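Local coordinates for protein thioesterase (Pseudomonas aeruginosa, PDB 3QY3) that adopts the hotdog fold and probably hydrolyses the thioester bond of fatty acyl-CoA substrates, at residues Lys89-Tyr102 with Leu113-Tyr127. Numbering follows the deposited sequence. Where two conformers were deposited one is given.
Sequences KPVVHPATVVVELY and LEHRLHTLEDPQGTY
Glu-100 and Arg-116 form a hydrogen-bonded pair of an antiparallel hairpin, their side chains running alongside each other to a salt bridge, in the arginine conformer described, between OE1 of Glu-100 and NH1 of Arg-116 (3.2 Å), with carboxylate and guanidinium planes 37° apart. A carboxylate suits this spot because the same OE1 also accepts a weak bond from NE2 of His-118 (3.0 Å) and, well above the carboxylate plane, one from the Tyr-102 hydroxyl. In one of two His-118 conformers, ND1 donates in the ring plane to Gly-125 O (a short 2.5 Å), which helps to orient the ring and ties the strand to the type I turn Asp-122 to Gly-125.

On the other face Leu-117 lies alongside Val-99, its CD1 against CG2 (3.5 Å), while its CG meets Val-97 CG1; apolar side chains suit this face because it packs on helix 51-66.

Where Thr-119 ends its strand, the Tyr-127 ring is sandwiched, with Thr-119 CG2 over its centre and Lys-89 CE over the opposite face, 4.0 Å from the ring centroid. A bend at chi3 (33°) carries CE there. The Tyr-127 hydroxyl donates to the anti lone pair of Asp-122 OD2 (2.6 Å), while Lys-89 N binds Tyr-127 O (3.0 Å).

Strand 28-35 flanks the hairpin beside 96-106 and strand 128-138 beside 110-119; Val-99, His-115 and Leu-117 touch the central helix wrapped by the hotdog sheet.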
ATOM      1  N   LYS A  89      -2.638  17.849  11.432  1.00 23.23           N
ATOM      2  CA  LYS A  89      -1.702  17.325  12.447  1.00 25.26           C
ATOM      3  C   LYS A  89      -1.328  15.902  12.006  1.00 23.29           C
ATOM      4  O   LYS A  89      -2.197  15.149  11.533  1.00 22.97           O
ATOM      5  CB  LYS A  89      -2.341  17.246  13.829  1.00 26.44           C
ATOM      6  CG  LYS A  89      -3.046  18.519  14.301  1.00 34.50           C
ATOM      7  CD  LYS A  89      -3.664  18.444  15.781  1.00 41.24           C
ATOM      8  CE  LYS A  89      -2.915  17.584  16.781  1.00 43.10           C
ATOM      9  NZ  LYS A  89      -1.613  18.138  17.318  1.00 48.03           N
ATOM     10  N   PRO A  90      -0.065  15.544  12.170  1.00 24.10           N
ATOM     11  CA  PRO A  90       0.370  14.184  11.782  1.00 24.94           C
ATOM     12  C   PRO A  90      -0.046  13.162  12.784  1.00 24.22           C
ATOM     13  O   PRO A  90      -0.212  13.475  13.969  1.00 24.93           O
ATOM     14  CB  PRO A  90       1.913  14.311  11.726  1.00 25.14           C
ATOM     15  CG  PRO A  90       2.223  15.417  12.660  1.00 29.72           C
ATOM     16  CD  PRO A  90       1.056  16.357  12.672  1.00 27.08           C
ATOM     17  N   VAL A  91      -0.172  11.923  12.315  1.00 22.52           N
ATOM     18  CA  VAL A  91      -0.444  10.783  13.182  1.00 20.57           C
ATOM     19  C   VAL A  91       0.816   9.936  13.184  1.00 20.64           C
ATOM     20  O   VAL A  91       1.449   9.727  12.147  1.00 20.38           O
ATOM     21  CB  VAL A  91      -1.633   9.979  12.699  1.00 19.74           C
ATOM     22  CG1 VAL A  91      -1.832   8.646  13.503  1.00 20.81           C
ATOM     23  CG2 VAL A  91      -2.968  10.802  12.656  1.00 21.42           C
ATOM     24  N   VAL A  92       1.163   9.434  14.361  1.00 21.62           N
ATOM     25  CA  VAL A  92       2.300   8.581  14.540  1.00 21.95           C
ATOM     26  C   VAL A  92       1.881   7.252  15.174  1.00 23.19           C
ATOM     27  O   VAL A  92       1.215   7.230  16.191  1.00 22.79           O
ATOM     28  CB  VAL A  92       3.345   9.293  15.358  1.00 25.83           C
ATOM     29  CG1 VAL A  92       4.561   8.392  15.717  1.00 26.87           C
ATOM     30  CG2 VAL A  92       3.871  10.532  14.593  1.00 26.05           C
ATOM     31  N   HIS A  93       2.346   6.148  14.593  1.00 22.37           N
ATOM     32  CA  HIS A  93       2.110   4.812  15.177  1.00 22.49           C
ATOM     33  C   HIS A  93       2.729   4.671  16.573  1.00 22.45           C
ATOM     34  O   HIS A  93       3.838   5.163  16.827  1.00 23.39           O
ATOM     35  CB  HIS A  93       2.713   3.769  14.228  1.00 23.03           C
ATOM     36  CG  HIS A  93       2.428   2.339  14.595  1.00 22.34           C
ATOM     37  ND1 HIS A  93       3.198   1.631  15.480  1.00 22.93           N
ATOM     38  CD2 HIS A  93       1.446   1.493  14.187  1.00 18.82           C
ATOM     39  CE1 HIS A  93       2.722   0.393  15.587  1.00 23.08           C
ATOM     40  NE2 HIS A  93       1.678   0.274  14.787  1.00 20.55           N
ATOM     41  N   PRO A  94       2.067   3.945  17.482  1.00 23.33           N
ATOM     42  CA  PRO A  94       0.765   3.323  17.366  1.00 22.63           C
ATOM     43  C   PRO A  94      -0.330   4.399  17.592  1.00 22.26           C
ATOM     44  O   PRO A  94      -0.172   5.280  18.436  1.00 22.21           O
ATOM     45  CB  PRO A  94       0.744   2.313  18.496  1.00 24.28           C
ATOM     46  CG  PRO A  94       1.732   2.795  19.470  1.00 26.97           C
ATOM     47  CD  PRO A  94       2.750   3.586  18.752  1.00 25.78           C
ATOM     48  N   ALA A  95      -1.460   4.239  16.930  1.00 20.99           N
ATOM     49  CA  ALA A  95      -2.563   5.148  17.093  1.00 20.96           C
ATOM     50  C   ALA A  95      -3.788   4.504  16.443  1.00 20.96           C
ATOM     51  O   ALA A  95      -3.665   3.612  15.602  1.00 20.68           O
ATOM     52  CB  ALA A  95      -2.259   6.516  16.390  1.00 21.08           C
ATOM     53  N   THR A  96      -4.956   4.958  16.868  1.00 20.77           N
ATOM     54  CA  THR A  96      -6.223   4.613  16.221  1.00 21.74           C
ATOM     55  C   THR A  96      -6.861   5.891  15.697  1.00 20.92           C
ATOM     56  O   THR A  96      -7.161   6.824  16.458  1.00 21.83           O
ATOM     57  CB  THR A  96      -7.166   3.879  17.186  1.00 22.78           C
ATOM     58  OG1 THR A  96      -6.500   2.679  17.614  1.00 26.52           O
ATOM     59  CG2 THR A  96      -8.516   3.576  16.503  1.00 23.15           C
ATOM     60  N   VAL A  97      -7.030   5.962  14.381  1.00 20.87           N
ATOM     61  CA  VAL A  97      -7.648   7.120  13.771  1.00 19.63           C
ATOM     62  C   VAL A  97      -9.160   6.981  13.895  1.00 20.19           C
ATOM     63  O   VAL A  97      -9.700   5.929  13.674  1.00 21.75           O
ATOM     64  CB  VAL A  97      -7.226   7.294  12.289  1.00 19.93           C
ATOM     65  CG1 VAL A  97      -8.137   8.304  11.564  1.00 19.36           C
ATOM     66  CG2 VAL A  97      -5.725   7.726  12.229  1.00 18.55           C
ATOM     67  N   VAL A  98      -9.830   8.073  14.232  1.00 21.01           N
ATOM     68  CA  VAL A  98     -11.263   8.118  14.343  1.00 21.98           C
ATOM     69  C   VAL A  98     -11.713   8.975  13.207  1.00 22.35           C
ATOM     70  O   VAL A  98     -11.305  10.142  13.052  1.00 22.56           O
ATOM     71  CB  VAL A  98     -11.761   8.696  15.739  1.00 24.27           C
ATOM     72  CG1 VAL A  98     -13.279   8.822  15.782  1.00 25.15           C
ATOM     73  CG2 VAL A  98     -11.294   7.760  16.894  1.00 24.89           C
ATOM     74  N   VAL A  99     -12.537   8.380  12.368  1.00 20.77           N
ATOM     75  CA  VAL A  99     -13.089   9.059  11.221  1.00 20.69           C
ATOM     76  C   VAL A  99     -14.581   9.319  11.476  1.00 19.84           C
ATOM     77  O   VAL A  99     -15.391   8.383  11.647  1.00 21.24           O
ATOM     78  CB  VAL A  99     -13.026   8.204   9.939  1.00 20.41           C
ATOM     79  CG1 VAL A  99     -13.656   9.003   8.759  1.00 19.20           C
ATOM     80  CG2 VAL A  99     -11.531   7.865   9.569  1.00 21.34           C
ATOM     81  N   GLU A 100     -14.962  10.575  11.546  1.00 20.87           N
ATOM     82  CA  GLU A 100     -16.364  10.973  11.602  1.00 21.64           C
ATOM     83  C   GLU A 100     -16.845  11.415  10.228  1.00 21.70           C
ATOM     84  O   GLU A 100     -16.213  12.290   9.601  1.00 21.92           O
ATOM     85  CB  GLU A 100     -16.555  12.149  12.570  1.00 24.61           C
ATOM     86  CG  GLU A 100     -16.145  11.814  13.999  1.00 25.30           C
ATOM     87  CD  GLU A 100     -16.218  13.001  14.956  1.00 34.51           C
ATOM     88  OE1 GLU A 100     -16.079  14.152  14.548  1.00 36.61           O
ATOM     89  OE2 GLU A 100     -16.382  12.752  16.135  1.00 39.71           O
ATOM     90  N   LEU A 101     -17.929  10.777   9.769  1.00 22.11           N
ATOM     91  CA  LEU A 101     -18.611  11.121   8.541  1.00 21.51           C
ATOM     92  C   LEU A 101     -19.933  11.851   8.823  1.00 23.31           C
ATOM     93  O   LEU A 101     -20.805  11.360   9.564  1.00 23.71           O
ATOM     94  CB  LEU A 101     -18.877   9.879   7.731  1.00 20.45           C
ATOM     95  CG  LEU A 101     -17.686   8.999   7.293  1.00 19.54           C
ATOM     96  CD1 LEU A 101     -18.208   7.740   6.538  1.00 21.16           C
ATOM     97  CD2 LEU A 101     -16.682   9.832   6.481  1.00 18.72           C
ATOM     98  N   TYR A 102     -20.061  13.004   8.174  1.00 23.23           N
ATOM     99  CA  TYR A 102     -21.229  13.899   8.298  1.00 23.99           C
ATOM    100  C   TYR A 102     -21.941  14.051   6.967  1.00 24.34           C
ATOM    101  O   TYR A 102     -21.332  14.085   5.919  1.00 23.68           O
ATOM    102  CB  TYR A 102     -20.800  15.295   8.797  1.00 25.21           C
ATOM    103  CG  TYR A 102     -20.241  15.267  10.204  1.00 26.81           C
ATOM    104  CD1 TYR A 102     -21.077  15.399  11.305  1.00 29.73           C
ATOM    105  CD2 TYR A 102     -18.872  15.127  10.427  1.00 28.36           C
ATOM    106  CE1 TYR A 102     -20.563  15.408  12.596  1.00 34.27           C
ATOM    107  CE2 TYR A 102     -18.365  15.106  11.728  1.00 28.53           C
ATOM    108  CZ  TYR A 102     -19.200  15.225  12.786  1.00 30.13           C
ATOM    109  OH  TYR A 102     -18.669  15.210  14.061  1.00 35.68           O
ATOM    110  N   LEU A 113     -20.130  13.735   1.454  1.00 23.12           N
ATOM    111  CA  LEU A 113     -19.847  13.256   2.783  1.00 24.39           C
ATOM    112  C   LEU A 113     -18.700  14.050   3.336  1.00 25.46           C
ATOM    113  O   LEU A 113     -17.576  13.996   2.797  1.00 27.07           O
ATOM    114  CB  LEU A 113     -19.437  11.782   2.775  1.00 23.71           C
ATOM    115  CG  LEU A 113     -20.361  10.647   2.664  1.00 27.50           C
ATOM    116  CD1 LEU A 113     -19.493   9.279   2.693  1.00 25.65           C
ATOM    117  CD2 LEU A 113     -21.426  10.749   3.824  1.00 26.53           C
ATOM    118  N   GLU A 114     -18.961  14.766   4.409  1.00 25.08           N
ATOM    119  CA  GLU A 114     -17.968  15.607   5.023  1.00 25.61           C
ATOM    120  C   GLU A 114     -17.289  14.778   6.085  1.00 24.91           C
ATOM    121  O   GLU A 114     -17.947  13.959   6.756  1.00 26.24           O
ATOM    122  CB  GLU A 114     -18.644  16.833   5.594  1.00 26.82           C
ATOM    123  CG  GLU A 114     -19.387  17.544   4.529  1.00 31.80           C
ATOM    124  CD  GLU A 114     -18.939  18.895   4.304  1.00 41.82           C
ATOM    125  OE1 GLU A 114     -17.715  19.079   4.151  1.00 44.87           O
ATOM    126  OE2 GLU A 114     -19.839  19.773   4.316  1.00 48.42           O
ATOM    127  N   HIS A 115     -15.985  14.976   6.283  1.00 22.44           N
ATOM    128  CA  HIS A 115     -15.273  14.206   7.244  1.00 21.27           C
ATOM    129  C   HIS A 115     -14.398  15.043   8.183  1.00 22.17           C
ATOM    130  O   HIS A 115     -13.926  16.146   7.819  1.00 21.07           O
ATOM    131  CB  HIS A 115     -14.427  13.082   6.558  1.00 19.58           C
ATOM    132  CG  HIS A 115     -13.270  13.581   5.733  1.00 18.50           C
ATOM    133  ND1 HIS A 115     -13.316  13.647   4.361  1.00 18.99           N
ATOM    134  CD2 HIS A 115     -12.027  14.006   6.088  1.00 20.60           C
ATOM    135  CE1 HIS A 115     -12.143  14.065   3.911  1.00 18.73           C
ATOM    136  NE2 HIS A 115     -11.360  14.340   4.946  1.00 18.25           N
ATOM    137  N   ARG A 116     -14.213  14.497   9.383  1.00 22.44           N
ATOM    138  CA  ARG A 116     -13.243  15.007  10.323  0.50 23.91           C
ATOM    139  C   ARG A 116     -12.516  13.821  10.925  1.00 23.74           C
ATOM    140  O   ARG A 116     -13.132  12.761  11.188  1.00 23.45           O
ATOM    141  CB  ARG A 116     -13.911  15.874  11.378  0.50 25.92           C
ATOM    142  CG  ARG A 116     -14.286  17.229  10.779  0.50 29.11           C
ATOM    143  CD  ARG A 116     -15.137  18.086  11.691  0.50 36.66           C
ATOM    144  NE  ARG A 116     -14.347  18.723  12.723  0.50 41.12           N
ATOM    145  CZ  ARG A 116     -14.192  18.211  13.929  0.50 44.15           C
ATOM    146  NH1 ARG A 116     -14.772  17.051  14.210  0.50 44.62           N
ATOM    147  NH2 ARG A 116     -13.467  18.854  14.839  0.50 43.65           N
ATOM    148  N   LEU A 117     -11.211  13.986  11.097  1.00 22.52           N
ATOM    149  CA  LEU A 117     -10.339  12.942  11.578  1.00 24.55           C
ATOM    150  C   LEU A 117      -9.711  13.364  12.918  1.00 26.38           C
ATOM    151  O   LEU A 117      -9.272  14.500  13.076  1.00 27.48           O
ATOM    152  CB  LEU A 117      -9.250  12.736  10.538  1.00 26.09           C
ATOM    153  CG  LEU A 117      -9.263  11.551   9.650  1.00 31.77           C
ATOM    154  CD1 LEU A 117     -10.683  11.275   9.143  1.00 33.92           C
ATOM    155  CD2 LEU A 117      -8.161  11.719   8.610  1.00 32.75           C
ATOM    156  N   HIS A 118      -9.759  12.459  13.905  1.00 25.84           N
ATOM    157  CA  HIS A 118      -9.179  12.645  15.229  0.60 26.08           C
ATOM    158  C   HIS A 118      -8.388  11.315  15.516  1.00 24.89           C
ATOM    159  O   HIS A 118      -8.331  10.423  14.691  1.00 22.88           O
ATOM    160  CB  HIS A 118     -10.282  12.828  16.304  0.60 27.32           C
ATOM    161  CG  HIS A 118     -11.376  13.813  15.947  0.60 29.85           C
ATOM    162  ND1 HIS A 118     -11.202  15.180  15.981  0.60 31.71           N
ATOM    163  CD2 HIS A 118     -12.673  13.612  15.618  0.60 32.33           C
ATOM    164  CE1 HIS A 118     -12.334  15.779  15.662  0.60 35.43           C
ATOM    165  NE2 HIS A 118     -13.241  14.847  15.422  0.60 34.64           N
ATOM    166  N   THR A 119      -7.877  11.188  16.720  1.00 25.31           N
ATOM    167  CA  THR A 119      -7.335   9.900  17.207  1.00 25.28           C
ATOM    168  C   THR A 119      -8.110   9.540  18.471  1.00 26.82           C
ATOM    169  O   THR A 119      -8.699  10.395  19.129  1.00 26.64           O
ATOM    170  CB  THR A 119      -5.793   9.922  17.438  1.00 25.39           C
ATOM    171  OG1 THR A 119      -5.462  10.842  18.489  1.00 24.96           O
ATOM    172  CG2 THR A 119      -5.002  10.231  16.135  1.00 25.56           C
ATOM    173  N   LEU A 120      -8.076   8.275  18.846  1.00 26.75           N
ATOM    174  CA  LEU A 120      -8.697   7.864  20.071  1.00 28.66           C
ATOM    175  C   LEU A 120      -8.118   8.599  21.274  1.00 30.30           C
ATOM    176  O   LEU A 120      -8.886   8.972  22.155  1.00 29.28           O
ATOM    177  CB  LEU A 120      -8.513   6.385  20.323  1.00 29.89           C
ATOM    178  CG  LEU A 120      -9.638   5.434  19.960  1.00 36.22           C
ATOM    179  CD1 LEU A 120      -9.332   4.106  20.636  1.00 37.59           C
ATOM    180  CD2 LEU A 120     -11.039   5.995  20.309  1.00 37.04           C
ATOM    181  N   GLU A 121      -6.801   8.785  21.315  1.00 30.93           N
ATOM    182  CA  GLU A 121      -6.159   9.477  22.456  1.00 33.03           C
ATOM    183  C   GLU A 121      -6.371  10.996  22.440  1.00 33.22           C
ATOM    184  O   GLU A 121      -6.149  11.677  23.436  1.00 32.47           O
ATOM    185  CB  GLU A 121      -4.655   9.144  22.487  1.00 34.31           C
ATOM    186  CG  GLU A 121      -3.848   9.927  21.525  1.00 35.30           C
ATOM    187  CD  GLU A 121      -2.346   9.623  21.565  1.00 40.59           C
ATOM    188  OE1 GLU A 121      -1.843   8.877  22.438  1.00 40.13           O
ATOM    189  OE2 GLU A 121      -1.648  10.153  20.680  1.00 42.80           O
ATOM    190  N   ASP A 122      -6.776  11.525  21.284  1.00 30.62           N
ATOM    191  CA  ASP A 122      -6.893  12.940  21.078  1.00 30.91           C
ATOM    192  C   ASP A 122      -8.214  13.188  20.363  1.00 31.91           C
ATOM    193  O   ASP A 122      -8.236  13.615  19.211  1.00 29.65           O
ATOM    194  CB  ASP A 122      -5.656  13.479  20.363  1.00 30.33           C
ATOM    195  CG  ASP A 122      -5.572  14.997  20.371  1.00 33.88           C
ATOM    196  OD1 ASP A 122      -6.387  15.642  21.063  1.00 33.65           O
ATOM    197  OD2 ASP A 122      -4.715  15.548  19.630  1.00 31.74           O
ATOM    198  N   PRO A 123      -9.338  12.884  21.050  1.00 33.11           N
ATOM    199  CA  PRO A 123     -10.635  12.815  20.362  1.00 34.34           C
ATOM    200  C   PRO A 123     -11.160  14.169  19.918  1.00 36.44           C
ATOM    201  O   PRO A 123     -12.034  14.242  19.051  1.00 36.67           O
ATOM    202  CB  PRO A 123     -11.579  12.221  21.408  1.00 36.48           C
ATOM    203  CG  PRO A 123     -10.922  12.521  22.747  1.00 35.78           C
ATOM    204  CD  PRO A 123      -9.444  12.492  22.478  1.00 34.44           C
ATOM    205  N   GLN A 124     -10.621  15.231  20.497  1.00 37.00           N
ATOM    206  CA  GLN A 124     -10.990  16.571  20.085  1.00 39.05           C
ATOM    207  C   GLN A 124      -9.933  17.310  19.290  1.00 37.77           C
ATOM    208  O   GLN A 124     -10.154  18.464  18.952  1.00 38.69           O
ATOM    209  CB  GLN A 124     -11.321  17.419  21.291  1.00 40.91           C
ATOM    210  CG  GLN A 124     -12.275  16.745  22.260  1.00 44.15           C
ATOM    211  CD  GLN A 124     -13.708  16.972  21.920  1.00 49.37           C
ATOM    212  OE1 GLN A 124     -14.405  16.067  21.456  1.00 52.45           O
ATOM    213  NE2 GLN A 124     -14.177  18.187  22.164  1.00 54.01           N
ATOM    214  N   GLY A 125      -8.777  16.714  19.042  1.00 35.93           N
ATOM    215  CA  GLY A 125      -7.827  17.367  18.118  1.00 35.65           C
ATOM    216  C   GLY A 125      -8.337  17.061  16.714  1.00 33.27           C
ATOM    217  O   GLY A 125      -8.847  15.986  16.493  1.00 34.45           O
ATOM    218  N   THR A 126      -8.297  18.017  15.791  1.00 32.61           N
ATOM    219  CA  THR A 126      -8.638  17.732  14.393  1.00 30.68           C
ATOM    220  C   THR A 126      -7.334  17.538  13.616  1.00 28.43           C
ATOM    221  O   THR A 126      -6.557  18.482  13.414  1.00 28.97           O
ATOM    222  CB  THR A 126      -9.521  18.822  13.782  1.00 32.84           C
ATOM    223  OG1 THR A 126     -10.728  18.982  14.576  1.00 37.30           O
ATOM    224  CG2 THR A 126      -9.913  18.435  12.339  1.00 33.02           C
ATOM    225  N   TYR A 127      -7.117  16.321  13.185  1.00 24.92           N
ATOM    226  CA  TYR A 127      -5.912  15.951  12.516  1.00 24.14           C
ATOM    227  C   TYR A 127      -6.042  16.217  11.051  1.00 22.93           C
ATOM    228  O   TYR A 127      -5.044  16.481  10.380  1.00 22.12           O
ATOM    229  CB  TYR A 127      -5.578  14.495  12.806  1.00 22.91           C
ATOM    230  CG  TYR A 127      -5.005  14.324  14.169  1.00 23.13           C
ATOM    231  CD1 TYR A 127      -5.787  14.506  15.280  1.00 25.85           C
ATOM    232  CD2 TYR A 127      -3.685  13.982  14.351  1.00 22.29           C
ATOM    233  CE1 TYR A 127      -5.244  14.404  16.580  1.00 29.06           C
ATOM    234  CE2 TYR A 127      -3.146  13.827  15.613  1.00 24.72           C
ATOM    235  CZ  TYR A 127      -3.927  14.068  16.743  1.00 26.23           C
ATOM    236  OH  TYR A 127      -3.400  13.992  18.043  1.00 28.56           O
TER
HETATM  237  O   HOH W   1      -0.012   6.816  20.419  1.00 30.44           O